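PDB 3PSH: molybdate-binding protein MolA from Haemophilus influenzae, which binds molybdate and tungstate, but not sulfate or phosphate, in the periplasm and delivers molybdate to the MolBC ABC transporter as a low-affinity uptake system. Local coordinates for residues A[38-49]-A[62-72]. Sequence-based numbering, arbitrary orientation.
Sequences TKQIVGVLSNWK and ELENMAMPGDL
The indole of W48 is held by 62-72 in two different ways: L63 packs its CB over one face, 3.8 Å from the centroid of the six-membered ring, while M68 brings its sulfur to the edge. That second approach is a Met-aromatic contact, with M68 SD 3.5 Å from W48 NE1 and close to the ring plane. In W48, chi1 of 71° sets CG between the backbone N and the carbonyl carbon, which puts the ring beside L63 and M68. Beside it, a water bonded weakly by W48 NE1 also reaches the carbonyl oxygens of L63 and M66. K49 then stretches an extended chain to E64, forming a salt bridge of 3.0 Å between NZ and OE2 on the syn side of the carboxylate.

Backbone bonds carry the middle: V44 N donates to A67 O at 2.9 Å, and S46 N to G70 O at 2.8 Å. A second water links V42 O to A67 N. M66, bent at chi2 and chi3, lays its CG against V44 CG1 at 3.6 Å and curls its methyl CE against I41 CG2. At the far end the hydroxyl of T38 donates to E62, OG1 to OE2 2.7 Å, on the anti side of the carboxylate and tilted 25° out of its plane.

The side chain of L72 lies about 7 Å from the bound molybdate, and L45 touches the molybdate-binding residue H26. The loop thus runs along 41-44, an edge strand of a four-stranded parallel sheet, with helix 26-34 packed on T38, I41, V44 and L45 and strand 21-24 alongside.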
loop_
_atom_site.group_PDB
_atom_site.type_symbol
_atom_site.label_atom_id
_atom_site.label_comp_id
_atom_site.label_asym_id
_atom_site.label_seq_id
_atom_site.Cartn_x
_atom_site.Cartn_y
_atom_site.Cartn_z
ATOM N N THR A 38 8.292 -13.371 9.120
ATOM C CA THR A 38 7.174 -13.508 10.118
ATOM C C THR A 38 7.472 -14.329 11.377
ATOM O O THR A 38 6.802 -14.208 12.349
ATOM C CB THR A 38 5.891 -14.054 9.497
ATOM O OG1 THR A 38 6.198 -15.337 9.024
ATOM C CG2 THR A 38 5.468 -13.159 8.292
ATOM N N LYS A 39 8.511 -15.146 11.327
ATOM C CA LYS A 39 8.883 -15.886 12.535
ATOM C C LYS A 39 9.453 -14.930 13.597
ATOM O O LYS A 39 9.616 -15.304 14.755
ATOM C CB LYS A 39 10.013 -16.776 12.197
ATOM C CG LYS A 39 9.689 -18.074 11.543
ATOM C CD LYS A 39 11.017 -18.551 10.943
ATOM C CE LYS A 39 10.801 -19.369 9.668
ATOM N NZ LYS A 39 10.728 -18.545 8.400
ATOM N N GLN A 40 9.855 -13.765 13.154
ATOM C CA GLN A 40 10.344 -12.687 14.063
ATOM C C GLN A 40 9.277 -11.725 14.533
ATOM O O GLN A 40 9.594 -10.701 15.078
ATOM C CB GLN A 40 11.517 -11.950 13.425
ATOM C CG GLN A 40 12.666 -12.888 13.109
ATOM C CD GLN A 40 13.612 -12.284 12.112
ATOM O OE1 GLN A 40 14.449 -11.438 12.447
ATOM N NE2 GLN A 40 13.388 -12.621 10.814
ATOM N N ILE A 41 8.004 -12.041 14.268
ATOM C CA ILE A 41 6.909 -11.141 14.707
ATOM C C ILE A 41 5.994 -11.891 15.687
ATOM O O ILE A 41 5.726 -13.070 15.476
ATOM C CB ILE A 41 6.085 -10.803 13.453
ATOM C CG1 ILE A 41 6.958 -9.895 12.545
ATOM C CG2 ILE A 41 4.749 -10.071 13.795
ATOM C CD1 ILE A 41 6.415 -9.828 11.045
ATOM N N VAL A 42 5.527 -11.212 16.726
ATOM C CA VAL A 42 4.675 -11.849 17.719
ATOM C C VAL A 42 3.374 -11.078 17.957
ATOM O O VAL A 42 2.519 -11.561 18.732
ATOM C CB VAL A 42 5.385 -12.046 19.058
ATOM C CG1 VAL A 42 6.572 -13.035 18.846
ATOM C CG2 VAL A 42 5.725 -10.698 19.630
ATOM N N GLY A 43 3.214 -9.879 17.316
ATOM C CA GLY A 43 1.849 -9.264 17.309
ATOM C C GLY A 43 1.686 -8.375 16.089
ATOM O O GLY A 43 2.667 -7.998 15.483
ATOM N N VAL A 44 0.437 -8.132 15.760
ATOM C CA VAL A 44 0.160 -7.350 14.541
ATOM C C VAL A 44 -1.085 -6.512 14.836
ATOM O O VAL A 44 -1.819 -6.835 15.799
ATOM C CB VAL A 44 -0.107 -8.355 13.293
ATOM C CG1 VAL A 44 1.124 -9.195 12.957
ATOM C CG2 VAL A 44 -1.315 -9.226 13.505
ATOM N N LEU A 45 -1.310 -5.438 14.054
ATOM C CA LEU A 45 -2.514 -4.638 14.172
ATOM C C LEU A 45 -3.803 -5.481 14.210
ATOM O O LEU A 45 -3.997 -6.423 13.461
ATOM C CB LEU A 45 -2.618 -3.548 13.064
ATOM C CG LEU A 45 -2.763 -4.054 11.601
ATOM C CD1 LEU A 45 -3.144 -2.843 10.688
ATOM C CD2 LEU A 45 -1.659 -4.812 11.016
ATOM N N SER A 46 -4.689 -5.091 15.092
ATOM C CA SER A 46 -5.899 -5.914 15.263
ATOM C C SER A 46 -6.879 -5.875 14.035
ATOM O O SER A 46 -7.676 -6.828 13.879
ATOM C CB SER A 46 -6.619 -5.475 16.559
ATOM O OG SER A 46 -7.095 -4.118 16.469
ATOM N N ASN A 47 -6.765 -4.820 13.186
ATOM C CA ASN A 47 -7.521 -4.746 11.916
ATOM C C ASN A 47 -6.798 -5.292 10.694
ATOM O O ASN A 47 -7.104 -4.836 9.553
ATOM C CB ASN A 47 -8.022 -3.298 11.727
ATOM C CG ASN A 47 -6.954 -2.255 11.831
ATOM O OD1 ASN A 47 -5.897 -2.452 12.470
ATOM N ND2 ASN A 47 -7.231 -1.077 11.204
ATOM N N TRP A 48 -5.874 -6.232 10.909
ATOM C CA TRP A 48 -5.087 -6.812 9.754
ATOM C C TRP A 48 -5.965 -7.484 8.692
ATOM O O TRP A 48 -5.748 -7.239 7.477
ATOM C CB TRP A 48 -3.922 -7.653 10.242
ATOM C CG TRP A 48 -4.335 -8.953 10.863
ATOM C CD1 TRP A 48 -4.636 -9.205 12.210
ATOM C CD2 TRP A 48 -4.464 -10.193 10.172
ATOM N NE1 TRP A 48 -4.970 -10.551 12.352
ATOM C CE2 TRP A 48 -4.847 -11.183 11.128
ATOM C CE3 TRP A 48 -4.346 -10.581 8.801
ATOM C CZ2 TRP A 48 -5.065 -12.575 10.748
ATOM C CZ3 TRP A 48 -4.562 -11.990 8.419
ATOM C CH2 TRP A 48 -4.932 -12.941 9.393
ATOM N N LYS A 49 -7.013 -8.206 9.085
ATOM C CA LYS A 49 -7.780 -8.853 8.011
ATOM C C LYS A 49 -8.531 -7.776 7.192
ATOM O O LYS A 49 -8.634 -7.880 5.992
ATOM C CB LYS A 49 -8.816 -9.811 8.644
ATOM C CG LYS A 49 -8.134 -11.037 9.272
ATOM C CD LYS A 49 -9.168 -12.115 9.846
ATOM C CE LYS A 49 -8.428 -13.299 10.584
ATOM N NZ LYS A 49 -9.622 -13.951 11.347
ATOM N N GLU A 62 0.241 -17.997 9.252
ATOM C CA GLU A 62 0.732 -17.765 10.638
ATOM C C GLU A 62 0.153 -16.488 11.296
ATOM O O GLU A 62 0.179 -16.334 12.544
ATOM C CB GLU A 62 2.291 -17.846 10.694
ATOM C CG GLU A 62 3.011 -16.730 9.908
ATOM C CD GLU A 62 3.134 -16.940 8.338
ATOM O OE1 GLU A 62 2.403 -17.789 7.765
ATOM O OE2 GLU A 62 3.956 -16.214 7.703
ATOM N N LEU A 63 -0.477 -15.625 10.463
ATOM C CA LEU A 63 -1.112 -14.442 11.004
ATOM C C LEU A 63 -2.387 -14.756 11.837
ATOM O O LEU A 63 -2.783 -13.963 12.655
ATOM C CB LEU A 63 -1.398 -13.386 9.912
ATOM C CG LEU A 63 -0.213 -12.878 9.106
ATOM C CD1 LEU A 63 -0.760 -11.738 8.165
ATOM C CD2 LEU A 63 0.868 -12.346 10.062
ATOM N N GLU A 64 -2.992 -15.887 11.575
ATOM C CA GLU A 64 -4.292 -16.247 12.120
ATOM C C GLU A 64 -4.305 -16.339 13.651
ATOM O O GLU A 64 -5.272 -15.924 14.279
ATOM C CB GLU A 64 -4.706 -17.567 11.520
ATOM C CG GLU A 64 -6.196 -17.938 11.797
ATOM C CD GLU A 64 -7.177 -16.941 11.186
ATOM O OE1 GLU A 64 -7.369 -16.892 9.962
ATOM O OE2 GLU A 64 -7.778 -16.230 11.961
ATOM N N ASN A 65 -3.218 -16.829 14.214
ATOM C CA ASN A 65 -3.109 -16.967 15.706
ATOM C C ASN A 65 -2.167 -15.932 16.316
ATOM O O ASN A 65 -1.753 -15.991 17.512
ATOM C CB ASN A 65 -2.636 -18.384 16.042
ATOM C CG ASN A 65 -3.652 -19.477 15.627
ATOM O OD1 ASN A 65 -3.244 -20.533 15.158
ATOM N ND2 ASN A 65 -4.941 -19.224 15.810
ATOM N N MET A 66 -1.788 -14.943 15.503
ATOM C CA MET A 66 -1.000 -13.853 15.988
ATOM C C MET A 66 -1.749 -12.995 17.017
ATOM O O MET A 66 -2.928 -12.590 16.829
ATOM C CB MET A 66 -0.626 -12.949 14.822
ATOM C CG MET A 66 0.670 -12.225 14.819
ATOM S SD MET A 66 2.263 -13.076 15.057
ATOM C CE MET A 66 2.808 -13.568 13.449
ATOM N N ALA A 67 -1.092 -12.719 18.145
ATOM C CA ALA A 67 -1.597 -11.712 19.060
ATOM C C ALA A 67 -1.804 -10.286 18.399
ATOM O O ALA A 67 -1.070 -9.964 17.433
ATOM C CB ALA A 67 -0.622 -11.558 20.255
ATOM N N MET A 68 -2.736 -9.479 18.912
ATOM C CA MET A 68 -3.141 -8.135 18.342
ATOM C C MET A 68 -3.257 -7.102 19.433
ATOM O O MET A 68 -4.364 -6.786 19.934
ATOM C CB MET A 68 -4.492 -8.328 17.610
ATOM C CG MET A 68 -4.291 -9.196 16.384
ATOM S SD MET A 68 -5.903 -9.613 15.598
ATOM C CE MET A 68 -6.540 -10.923 16.677
ATOM N N PRO A 69 -2.124 -6.544 19.852
ATOM C CA PRO A 69 -2.099 -5.667 21.018
ATOM C C PRO A 69 -2.302 -4.199 20.718
ATOM O O PRO A 69 -2.000 -3.365 21.547
ATOM C CB PRO A 69 -0.687 -5.912 21.585
ATOM C CG PRO A 69 0.185 -6.020 20.352
ATOM C CD PRO A 69 -0.733 -6.937 19.478
ATOM N N GLY A 70 -2.709 -3.878 19.477
ATOM C CA GLY A 70 -2.971 -2.476 19.118
ATOM C C GLY A 70 -3.477 -2.459 17.665
ATOM O O GLY A 70 -3.723 -3.491 17.197
ATOM N N ASP A 71 -3.649 -1.254 17.142
ATOM C CA ASP A 71 -3.991 -1.101 15.691
ATOM C C ASP A 71 -3.286 0.114 15.153
ATOM O O ASP A 71 -2.185 0.497 15.626
ATOM C CB ASP A 71 -5.561 -1.125 15.574
ATOM C CG ASP A 71 -6.271 0.058 16.203
ATOM O OD1 ASP A 71 -5.686 0.991 16.649
ATOM O OD2 ASP A 71 -7.520 0.046 16.307
ATOM N N LEU A 72 -3.828 0.707 14.052
ATOM C CA LEU A 72 -3.043 1.813 13.520
ATOM C C LEU A 72 -2.817 3.082 14.367
ATOM O O LEU A 72 -1.746 3.792 14.245
ATOM C CB LEU A 72 -3.668 2.306 12.182
ATOM C CG LEU A 72 -3.602 1.314 11.031
ATOM C CD1 LEU A 72 -4.655 1.673 9.991
ATOM C CD2 LEU A 72 -2.236 1.279 10.435
HETATM O O HOH W 1 1.433 -14.055 18.987
HETATM O O HOH W 2 -4.375 -12.746 14.419
#